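Local coordinates for protein nitrite oxidoreductase subunit A (Kuenenia stuttgartiensis, PDB 7B04) that belongs to the molybdopterin oxidoreductase family, resembles NarG, and holds two MD1 groups, a molybdenum atom and an iron/sulfur cluster, at residues V233-A247 / G580-P592. Sequence-based numbering, arbitrary orientation.
With MD1 (phosphoric acid 4-(2-amino-4-oxo-3,4,5,6,-tetrahydro-pteridin-6-yl)-2-hydroxy-3,4-dimercapto-but-3-en-yl ester guanylate ester), chain C.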
ATOM      1  N   VAL B 233      19.056   8.467  12.486  1.00 36.29           N
ATOM      2  CA  VAL B 233      20.253   7.910  13.110  1.00 29.97           C
ATOM      3  C   VAL B 233      20.423   8.449  14.523  1.00 32.35           C
ATOM      4  O   VAL B 233      20.739   7.699  15.454  1.00 35.73           O
ATOM      5  CB  VAL B 233      21.492   8.194  12.242  1.00 31.39           C
ATOM      6  CG1 VAL B 233      22.744   7.661  12.916  1.00 28.89           C
ATOM      7  CG2 VAL B 233      21.324   7.581  10.861  1.00 34.96           C
ATOM      8  N   ILE B 234      20.213   9.750  14.705  1.00 28.82           N
ATOM      9  CA  ILE B 234      20.391  10.355  16.017  1.00 24.92           C
ATOM     10  C   ILE B 234      19.309   9.874  16.975  1.00 30.64           C
ATOM     11  O   ILE B 234      19.591   9.485  18.115  1.00 34.31           O
ATOM     12  CB  ILE B 234      20.406  11.888  15.895  1.00 24.11           C
ATOM     13  CG1 ILE B 234      21.384  12.312  14.803  1.00 26.74           C
ATOM     14  CG2 ILE B 234      20.802  12.520  17.210  1.00 26.42           C
ATOM     15  CD1 ILE B 234      22.820  11.931  15.093  1.00 32.72           C
ATOM     16  N   GLY B 235      18.058   9.883  16.525  1.00 35.01           N
ATOM     17  CA  GLY B 235      16.952   9.547  17.399  1.00 34.13           C
ATOM     18  C   GLY B 235      16.789   8.065  17.670  1.00 27.19           C
ATOM     19  O   GLY B 235      16.410   7.675  18.777  1.00 26.08           O
ATOM     20  N   LYS B 236      17.074   7.220  16.679  1.00 29.16           N
ATOM     21  CA  LYS B 236      16.833   5.787  16.821  1.00 32.36           C
ATOM     22  C   LYS B 236      18.108   4.977  17.049  1.00 33.35           C
ATOM     23  O   LYS B 236      18.157   4.181  17.994  1.00 33.41           O
ATOM     24  CB  LYS B 236      16.050   5.259  15.620  1.00 34.35           C
ATOM     25  CG  LYS B 236      14.650   5.893  15.494  1.00 26.58           C
ATOM     26  CD  LYS B 236      14.553   6.872  14.328  0.36 31.97           C
ATOM     27  CE  LYS B 236      13.249   7.680  14.351  1.00 34.18           C
ATOM     28  NZ  LYS B 236      13.021   8.423  15.616  1.00 34.59           N
ATOM     29  N   TYR B 237      19.144   5.142  16.213  1.00 28.14           N
ATOM     30  CA  TYR B 237      20.400   4.468  16.546  1.00 32.06           C
ATOM     31  C   TYR B 237      21.033   5.026  17.813  1.00 33.26           C
ATOM     32  O   TYR B 237      21.981   4.425  18.330  1.00 33.68           O
ATOM     33  CB  TYR B 237      21.450   4.535  15.430  1.00 29.13           C
ATOM     34  CG  TYR B 237      21.392   3.407  14.419  1.00 30.90           C
ATOM     35  CD1 TYR B 237      21.236   3.664  13.068  1.00 37.05           C
ATOM     36  CD2 TYR B 237      21.473   2.077  14.825  1.00 31.34           C
ATOM     37  CE1 TYR B 237      21.175   2.633  12.140  1.00 32.17           C
ATOM     38  CE2 TYR B 237      21.410   1.039  13.902  1.00 31.30           C
ATOM     39  CZ  TYR B 237      21.258   1.328  12.561  1.00 28.06           C
ATOM     40  OH  TYR B 237      21.196   0.318  11.629  1.00 28.84           O
ATOM     41  N   GLY B 238      20.537   6.155  18.321  1.00 25.62           N
ATOM     42  CA  GLY B 238      20.962   6.626  19.625  1.00 25.17           C
ATOM     43  C   GLY B 238      20.737   5.613  20.726  1.00 28.49           C
ATOM     44  O   GLY B 238      21.359   5.715  21.787  1.00 28.85           O
ATOM     45  N   MET B 239      19.850   4.639  20.501  1.00 32.52           N
ATOM     46  CA  MET B 239      19.671   3.560  21.465  1.00 31.04           C
ATOM     47  C   MET B 239      20.955   2.759  21.640  1.00 31.54           C
ATOM     48  O   MET B 239      21.282   2.335  22.754  1.00 35.64           O
ATOM     49  CB  MET B 239      18.532   2.646  21.018  1.00 23.86           C
ATOM     50  CG  MET B 239      18.176   1.558  22.013  1.00 24.49           C
ATOM     51  SD  MET B 239      17.493   2.233  23.534  1.00 35.02           S
ATOM     52  CE  MET B 239      15.885   2.763  22.960  1.00 32.88           C
ATOM     53  N   TYR B 240      21.699   2.544  20.551  1.00 28.86           N
ATOM     54  CA  TYR B 240      22.991   1.877  20.668  1.00 31.44           C
ATOM     55  C   TYR B 240      23.968   2.706  21.490  1.00 32.46           C
ATOM     56  O   TYR B 240      24.811   2.149  22.203  1.00 36.22           O
ATOM     57  CB  TYR B 240      23.574   1.590  19.283  1.00 27.48           C
ATOM     58  CG  TYR B 240      22.839   0.527  18.496  1.00 29.27           C
ATOM     59  CD1 TYR B 240      21.783  -0.181  19.055  1.00 29.51           C
ATOM     60  CD2 TYR B 240      23.214   0.222  17.194  1.00 30.71           C
ATOM     61  CE1 TYR B 240      21.114  -1.154  18.333  1.00 29.05           C
ATOM     62  CE2 TYR B 240      22.554  -0.750  16.469  1.00 27.07           C
ATOM     63  CZ  TYR B 240      21.505  -1.433  17.041  1.00 28.65           C
ATOM     64  OH  TYR B 240      20.848  -2.400  16.314  1.00 36.45           O
ATOM     65  N   ARG B 241      23.869   4.033  21.405  1.00 32.69           N
ATOM     66  CA  ARG B 241      24.669   4.894  22.268  1.00 33.02           C
ATOM     67  C   ARG B 241      24.235   4.759  23.721  1.00 28.97           C
ATOM     68  O   ARG B 241      25.075   4.741  24.629  1.00 27.96           O
ATOM     69  CB  ARG B 241      24.555   6.345  21.797  1.00 32.20           C
ATOM     70  CG  ARG B 241      25.510   7.316  22.466  1.00 28.71           C
ATOM     71  CD  ARG B 241      25.290   8.723  21.929  1.00 28.77           C
ATOM     72  NE  ARG B 241      26.202   9.696  22.525  1.00 35.43           N
ATOM     73  CZ  ARG B 241      27.383  10.023  22.013  1.00 31.85           C
ATOM     74  NH1 ARG B 241      27.804   9.453  20.892  1.00 32.26           N
ATOM     75  NH2 ARG B 241      28.145  10.920  22.622  1.00 31.82           N
ATOM     76  N   PHE B 242      22.924   4.668  23.959  1.00 32.62           N
ATOM     77  CA  PHE B 242      22.420   4.465  25.314  1.00 36.64           C
ATOM     78  C   PHE B 242      22.946   3.164  25.907  1.00 33.02           C
ATOM     79  O   PHE B 242      23.364   3.128  27.071  1.00 27.24           O
ATOM     80  CB  PHE B 242      20.893   4.476  25.311  1.00 37.44           C
ATOM     81  CG  PHE B 242      20.282   4.342  26.676  1.00 36.17           C
ATOM     82  CD1 PHE B 242      20.230   5.426  27.536  1.00 31.20           C
ATOM     83  CD2 PHE B 242      19.762   3.130  27.101  1.00 32.51           C
ATOM     84  CE1 PHE B 242      19.668   5.304  28.795  1.00 29.70           C
ATOM     85  CE2 PHE B 242      19.202   3.001  28.356  1.00 33.60           C
ATOM     86  CZ  PHE B 242      19.155   4.090  29.205  1.00 29.53           C
ATOM     87  N   ASN B 243      22.916   2.131  25.094  1.00 31.04           N
ATOM     88  CA  ASN B 243      23.396   0.800  25.497  1.00 36.67           C
ATOM     89  C   ASN B 243      24.866   0.929  25.865  1.00 36.78           C
ATOM     90  O   ASN B 243      25.305   0.328  26.817  1.00 37.27           O
ATOM     91  CB  ASN B 243      23.296  -0.122  24.297  1.00 30.00           C
ATOM     92  CG  ASN B 243      21.882  -0.547  24.054  1.00 30.00           C
ATOM     93  OD1 ASN B 243      21.077  -0.479  24.950  1.00 30.00           O
ATOM     94  ND2 ASN B 243      21.583  -1.004  22.866  1.00 30.00           N
ATOM     95  N   ASN B 244      25.599   1.702  25.093  1.00 36.39           N
ATOM     96  CA  ASN B 244      27.035   1.884  25.381  1.00 38.68           C
ATOM     97  C   ASN B 244      27.209   2.571  26.730  1.00 40.09           C
ATOM     98  O   ASN B 244      28.052   2.161  27.480  1.00 39.44           O
ATOM     99  CB  ASN B 244      27.690   2.674  24.259  1.00 30.00           C
ATOM    100  CG  ASN B 244      29.183   2.637  24.378  1.00 30.00           C
ATOM    101  OD1 ASN B 244      29.708   1.917  25.196  1.00 30.00           O
ATOM    102  ND2 ASN B 244      29.862   3.436  23.595  1.00 30.00           N
ATOM    103  N   CYS B 245      26.379   3.563  27.010  1.00 35.43           N
ATOM    104  CA  CYS B 245      26.429   4.392  28.230  1.00 31.75           C
ATOM    105  C   CYS B 245      26.201   3.544  29.466  1.00 30.53           C
ATOM    106  O   CYS B 245      26.586   3.938  30.510  1.00 34.22           O
ATOM    107  CB  CYS B 245      25.297   5.395  28.184  1.00 30.30           C
ATOM    108  SG  CYS B 245      25.731   6.942  27.373  1.00 43.18           S
ATOM    109  N   LEU B 246      25.459   2.475  29.340  1.00 35.78           N
ATOM    110  CA  LEU B 246      25.168   1.636  30.496  1.00 39.81           C
ATOM    111  C   LEU B 246      26.415   1.022  31.113  1.00 38.40           C
ATOM    112  O   LEU B 246      26.320   0.427  32.193  1.00 34.50           O
ATOM    113  CB  LEU B 246      24.185   0.533  30.111  1.00 32.49           C
ATOM    114  CG  LEU B 246      22.775   1.030  29.802  1.00 26.42           C
ATOM    115  CD1 LEU B 246      21.929  -0.116  29.316  1.00 36.85           C
ATOM    116  CD2 LEU B 246      22.149   1.677  31.026  1.00 20.68           C
ATOM    117  N   ALA B 247      27.571   1.136  30.454  1.00 36.73           N
ATOM    118  CA  ALA B 247      28.819   0.723  31.082  1.00 30.36           C
ATOM    119  C   ALA B 247      29.059   1.476  32.383  1.00 35.66           C
ATOM    120  O   ALA B 247      29.637   0.919  33.323  1.00 40.30           O
ATOM    121  CB  ALA B 247      29.988   0.927  30.118  1.00 32.15           C
ATOM    122  N   GLY B 580      33.311   7.067  11.116  1.00 39.55           N
ATOM    123  CA  GLY B 580      32.024   6.810  10.491  1.00 39.72           C
ATOM    124  C   GLY B 580      30.925   6.607  11.512  1.00 43.48           C
ATOM    125  O   GLY B 580      30.747   7.402  12.442  1.00 39.35           O
ATOM    126  N   PHE B 581      30.176   5.517  11.333  1.00 37.39           N
ATOM    127  CA  PHE B 581      29.047   5.225  12.208  1.00 34.42           C
ATOM    128  C   PHE B 581      29.494   4.978  13.644  1.00 32.87           C
ATOM    129  O   PHE B 581      28.724   5.219  14.581  1.00 34.63           O
ATOM    130  CB  PHE B 581      28.280   4.022  11.660  1.00 36.09           C
ATOM    131  CG  PHE B 581      27.016   3.710  12.401  1.00 33.49           C
ATOM    132  CD1 PHE B 581      25.897   4.511  12.258  1.00 42.33           C
ATOM    133  CD2 PHE B 581      26.939   2.601  13.224  1.00 35.14           C
ATOM    134  CE1 PHE B 581      24.728   4.220  12.934  1.00 34.80           C
ATOM    135  CE2 PHE B 581      25.774   2.304  13.901  1.00 42.27           C
ATOM    136  CZ  PHE B 581      24.668   3.114  13.756  1.00 35.50           C
ATOM    137  N   TYR B 582      30.730   4.506  13.838  1.00 34.90           N
ATOM    138  CA  TYR B 582      31.227   4.259  15.188  1.00 38.46           C
ATOM    139  C   TYR B 582      31.318   5.543  16.001  1.00 37.44           C
ATOM    140  O   TYR B 582      31.277   5.498  17.236  1.00 34.85           O
ATOM    141  CB  TYR B 582      32.597   3.579  15.138  1.00 33.05           C
ATOM    142  CG  TYR B 582      32.580   2.174  14.583  1.00 35.28           C
ATOM    143  CD1 TYR B 582      32.000   1.130  15.295  1.00 41.48           C
ATOM    144  CD2 TYR B 582      33.157   1.886  13.355  1.00 37.17           C
ATOM    145  CE1 TYR B 582      31.988  -0.159  14.791  1.00 38.22           C
ATOM    146  CE2 TYR B 582      33.152   0.601  12.845  1.00 42.65           C
ATOM    147  CZ  TYR B 582      32.565  -0.416  13.566  1.00 39.19           C
ATOM    148  OH  TYR B 582      32.559  -1.695  13.056  1.00 40.87           O
ATOM    149  N   GLY B 583      31.465   6.690  15.335  1.00 40.58           N
ATOM    150  CA  GLY B 583      31.546   7.948  16.059  1.00 42.39           C
ATOM    151  C   GLY B 583      30.318   8.218  16.907  1.00 37.17           C
ATOM    152  O   GLY B 583      30.420   8.760  18.010  1.00 38.72           O
ATOM    153  N   TRP B 584      29.140   7.848  16.400  1.00 36.38           N
ATOM    154  CA  TRP B 584      27.900   8.081  17.132  1.00 30.54           C
ATOM    155  C   TRP B 584      27.612   6.976  18.145  1.00 34.14           C
ATOM    156  O   TRP B 584      27.214   7.263  19.280  1.00 35.10           O
ATOM    157  CB  TRP B 584      26.742   8.218  16.144  1.00 33.94           C
ATOM    158  CG  TRP B 584      25.382   8.222  16.765  1.00 39.36           C
ATOM    159  CD1 TRP B 584      24.380   7.321  16.546  1.00 37.37           C
ATOM    160  CD2 TRP B 584      24.863   9.178  17.697  1.00 27.86           C
ATOM    161  NE1 TRP B 584      23.273   7.653  17.286  1.00 29.08           N
ATOM    162  CE2 TRP B 584      23.544   8.790  18.002  1.00 24.45           C
ATOM    163  CE3 TRP B 584      25.386  10.322  18.305  1.00 28.57           C
ATOM    164  CZ2 TRP B 584      22.742   9.505  18.888  1.00 29.74           C
ATOM    165  CZ3 TRP B 584      24.587  11.028  19.186  1.00 29.39           C
ATOM    166  CH2 TRP B 584      23.281  10.618  19.468  1.00 29.13           C
ATOM    167  N   VAL B 585      27.808   5.713  17.762  1.00 33.19           N
ATOM    168  CA  VAL B 585      27.398   4.593  18.605  1.00 37.33           C
ATOM    169  C   VAL B 585      28.534   3.986  19.423  1.00 35.70           C
ATOM    170  O   VAL B 585      28.261   3.334  20.443  1.00 36.59           O
ATOM    171  CB  VAL B 585      26.724   3.490  17.761  1.00 33.18           C
ATOM    172  CG1 VAL B 585      25.492   4.036  17.062  1.00 31.76           C
ATOM    173  CG2 VAL B 585      27.710   2.907  16.762  1.00 36.76           C
ATOM    174  N   ALA B 586      29.789   4.178  19.020  1.00 40.04           N
ATOM    175  CA  ALA B 586      30.919   3.554  19.694  1.00 40.34           C
ATOM    176  C   ALA B 586      31.907   4.591  20.213  1.00 39.06           C
ATOM    177  O   ALA B 586      33.104   4.321  20.321  1.00 48.41           O
ATOM    178  CB  ALA B 586      31.622   2.562  18.768  1.00 41.99           C
ATOM    179  N   GLU B 587      31.416   5.782  20.544  1.00 41.57           N
ATOM    180  CA  GLU B 587      32.255   6.775  21.194  1.00 42.50           C
ATOM    181  C   GLU B 587      32.565   6.326  22.617  1.00 40.82           C
ATOM    182  O   GLU B 587      31.731   5.704  23.280  1.00 47.37           O
ATOM    183  CB  GLU B 587      31.556   8.135  21.206  1.00 36.89           C
ATOM    184  CG  GLU B 587      32.492   9.330  21.155  1.00 40.23           C
ATOM    185  CD  GLU B 587      31.877  10.571  21.774  1.00 44.93           C
ATOM    186  OE1 GLU B 587      31.369  10.478  22.911  1.00 51.37           O
ATOM    187  OE2 GLU B 587      31.895  11.636  21.123  1.00 47.63           O
ATOM    188  N   ASP B 588      33.776   6.628  23.080  1.00 40.54           N
ATOM    189  CA  ASP B 588      34.171   6.219  24.422  1.00 42.14           C
ATOM    190  C   ASP B 588      33.281   6.901  25.452  1.00 35.84           C
ATOM    191  O   ASP B 588      33.282   8.130  25.573  1.00 37.70           O
ATOM    192  CB  ASP B 588      35.644   6.545  24.670  1.00 39.44           C
ATOM    193  CG  ASP B 588      36.200   5.832  25.892  1.00 41.12           C
ATOM    194  OD1 ASP B 588      35.404   5.258  26.664  1.00 43.04           O
ATOM    195  OD2 ASP B 588      37.432   5.834  26.082  1.00 45.38           O
ATOM    196  N   VAL B 589      32.514   6.092  26.188  1.00 34.87           N
ATOM    197  CA  VAL B 589      31.576   6.632  27.169  1.00 35.02           C
ATOM    198  C   VAL B 589      32.318   7.387  28.260  1.00 35.74           C
ATOM    199  O   VAL B 589      31.880   8.456  28.705  1.00 41.03           O
ATOM    200  CB  VAL B 589      30.715   5.497  27.748  1.00 40.72           C
ATOM    201  CG1 VAL B 589      29.876   6.004  28.895  1.00 39.07           C
ATOM    202  CG2 VAL B 589      29.839   4.918  26.669  1.00 36.00           C
ATOM    203  N   PHE B 590      33.460   6.864  28.688  1.00 41.46           N
ATOM    204  CA  PHE B 590      34.234   7.469  29.756  1.00 42.17           C
ATOM    205  C   PHE B 590      35.178   8.534  29.219  1.00 39.01           C
ATOM    206  O   PHE B 590      35.799   9.254  30.008  1.00 40.48           O
ATOM    207  CB  PHE B 590      34.995   6.384  30.523  1.00 38.51           C
ATOM    208  CG  PHE B 590      34.112   5.511  31.370  1.00 37.56           C
ATOM    209  CD1 PHE B 590      34.042   5.690  32.741  1.00 42.66           C
ATOM    210  CD2 PHE B 590      33.331   4.527  30.788  1.00 33.11           C
ATOM    211  CE1 PHE B 590      33.231   4.878  33.517  1.00 46.18           C
ATOM    212  CE2 PHE B 590      32.517   3.714  31.559  1.00 31.44           C
ATOM    213  CZ  PHE B 590      32.467   3.892  32.924  1.00 33.14           C
ATOM    214  N   LYS B 591      35.303   8.643  27.893  1.00 39.99           N
ATOM    215  CA  LYS B 591      36.108   9.688  27.255  1.00 44.24           C
ATOM    216  C   LYS B 591      35.333  10.333  26.109  1.00 47.19           C
ATOM    217  O   LYS B 591      35.700  10.194  24.937  1.00 48.12           O
ATOM    218  CB  LYS B 591      37.425   9.105  26.751  1.00 42.23           C
ATOM    219  CG  LYS B 591      38.488   8.882  27.812  1.00 37.59           C
ATOM    220  CD  LYS B 591      39.457   7.809  27.332  1.00 33.01           C
ATOM    221  CE  LYS B 591      40.834   7.992  27.913  1.00 41.18           C
ATOM    222  NZ  LYS B 591      41.101   9.418  28.189  1.00 44.26           N
ATOM    223  N   PRO B 592      34.212  11.001  26.406  1.00 39.57           N
ATOM    224  CA  PRO B 592      33.442  11.672  25.352  1.00 44.95           C
ATOM    225  C   PRO B 592      34.013  13.047  25.035  1.00 42.47           C
ATOM    226  O   PRO B 592      34.580  13.736  25.889  1.00 44.31           O
ATOM    227  CB  PRO B 592      32.048  11.799  25.977  1.00 37.38           C
ATOM    228  CG  PRO B 592      32.363  12.083  27.397  1.00 40.10           C
ATOM    229  CD  PRO B 592      33.614  11.272  27.737  1.00 39.23           C
TER
HETATM  230  PB  MD1 C5801       9.151  -3.258  12.201  1.00 31.83           P
HETATM  231  O3B MD1 C5801       7.873  -2.616  11.388  1.00 39.43           O
HETATM  232  O1B MD1 C5801       8.671  -3.685  13.566  1.00 37.62           O
HETATM  233  O2B MD1 C5801      10.217  -2.199  12.358  1.00 32.62           O
HETATM  234  O3A MD1 C5801       9.815  -4.556  11.422  1.00 35.76           O
HETATM  235  C10 MD1 C5801       9.629  -4.774  10.054  1.00 36.96           C
HETATM  236  C11 MD1 C5801       9.484  -6.302   9.794  1.00 28.71           C
HETATM  237  O11 MD1 C5801       7.923  -6.675   9.717  1.00 37.73           O
HETATM  238  C12 MD1 C5801      10.157  -6.672   8.704  1.00 29.53           C
HETATM  239  S12 MD1 C5801      10.939  -5.391   7.681  1.00 35.08           S
HETATM  240  C13 MD1 C5801      10.361  -8.133   8.204  1.00 34.02           C
HETATM  241  S13 MD1 C5801      11.332  -8.253   6.673  1.00 41.75           S
HETATM  242  C14 MD1 C5801       9.880  -9.386   8.768  1.00 34.34           C
HETATM  243  N15 MD1 C5801       8.745  -9.887   7.755  1.00 36.38           N
HETATM  244  C16 MD1 C5801       7.881 -10.893   8.237  1.00 37.04           C
HETATM  245  C15 MD1 C5801       6.990 -11.594   7.275  1.00 35.49           C
HETATM  246  O14 MD1 C5801       7.029 -11.310   6.126  1.00 40.56           O
HETATM  247  N17 MD1 C5801       6.059 -12.650   7.754  1.00 32.40           N
HETATM  248  C17 MD1 C5801       6.006 -13.014   9.253  1.00 32.67           C
HETATM  249  N16 MD1 C5801       5.099 -14.047   9.717  1.00 39.15           N
HETATM  250  N18 MD1 C5801       6.906 -12.312  10.240  1.00 30.24           N
HETATM  251  C20 MD1 C5801       7.818 -11.289   9.799  1.00 35.47           C
HETATM  252  N8  MD1 C5801       8.626 -10.662  10.759  1.00 34.49           N
HETATM  253  C7  MD1 C5801       9.551  -9.468  10.234  1.00 32.64           C
HETATM  254  PA  MD1 C5801       7.127  -1.213  11.835  1.00 29.31           P
HETATM  255  O1A MD1 C5801       6.500  -0.546  10.636  1.00 40.43           O
HETATM  256  O2A MD1 C5801       6.060  -1.567  12.830  1.00 24.53           O
HETATM  257  O5' MD1 C5801       8.120  -0.150  12.605  1.00 41.24           O
HETATM  258  C5' MD1 C5801       7.606   1.139  12.796  1.00 40.91           C
HETATM  259  C4' MD1 C5801       7.025   1.296  14.245  1.00 31.61           C
HETATM  260  O4' MD1 C5801       7.606   2.581  14.901  1.00 37.01           O
HETATM  261  C1' MD1 C5801       6.464   3.638  14.816  1.00 37.38           C
HETATM  262  N9  MD1 C5801       6.967   4.929  14.269  1.00 30.30           N
HETATM  263  C4  MD1 C5801       7.828   5.632  14.985  1.00 24.11           C
HETATM  264  N3  MD1 C5801       8.440   5.372  16.313  1.00 34.82           N
HETATM  265  C2  MD1 C5801       9.377   6.337  16.873  1.00 33.21           C
HETATM  266  N2  MD1 C5801       9.969   6.078  18.165  1.00 36.02           N
HETATM  267  N1  MD1 C5801       9.720   7.538  16.155  1.00 26.23           N
HETATM  268  C6  MD1 C5801       9.128   7.780  14.878  1.00 34.93           C
HETATM  269  O6  MD1 C5801       9.405   8.765  14.283  1.00 35.33           O
HETATM  270  C5  MD1 C5801       8.140   6.762  14.291  1.00 28.57           C
HETATM  271  N7  MD1 C5801       7.457   6.733  13.152  1.00 33.95           N
HETATM  272  C8  MD1 C5801       6.723   5.598  13.127  1.00 39.82           C
HETATM  273  C2' MD1 C5801       5.575   3.132  14.060  1.00 38.23           C
HETATM  274  O2' MD1 C5801       4.245   3.533  14.507  1.00 30.80           O
HETATM  275  C3' MD1 C5801       5.763   1.492  14.205  1.00 38.58           C
HETATM  276  O3' MD1 C5801       5.132   1.046  15.442  1.00 28.79           O
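Trp584, sandwiched between Ile234 and Arg241, illustrates how one indole can join a short helix to a longer one. Over one face of its six-membered ring lies Arg241 CD, 3.8 Å from the centroid; Ile234 CD1 covers the opposite face at 4.2 Å, nearly on the ring normal. Gly238 N lies in plane at the indole edge without bonding, since it and NE1 are both donors. A second aromatic contact is T-shaped: Phe581 turns its edge, led by CZ, onto a face of Tyr237, with centroids 4.7 Å apart and planes at 76°. Val233 CG1 fills the angle between Phe581 and Trp584.

The polar contacts centre on Arg241. With CG anti to the backbone N (chi1 -171°) and the chain extended to NE, the guanidinium lies nearly parallel over the rim of the indole, planes 17° apart, and NH1 donates to Trp584 O at 2.8 Å, close to the guanidinium plane. NH2 and Glu587 OE1, 3.3 Å apart, form a salt bridge whose hydrogen bond is weak, while NE is hydrogen-bonded to Asn757 O.

Van der Waals packing continues along helix 238-254. Val585 CG1 rests on Tyr240 CB, Val589 CG2 lies against the amide of Asn244, whose OD1 accepts from Arg608 N, and Ala247 CB touches the rim of Phe590.

At the other end, Lys236 NZ comes near N1 of the MD1 guanine and forms a salt bridge with Asp734. The chemistry thus implies a largely apolar, buried joint in which the charge of Arg241 is probably balanced by Glu587 and by the carbonyls of Trp584 and Asn757.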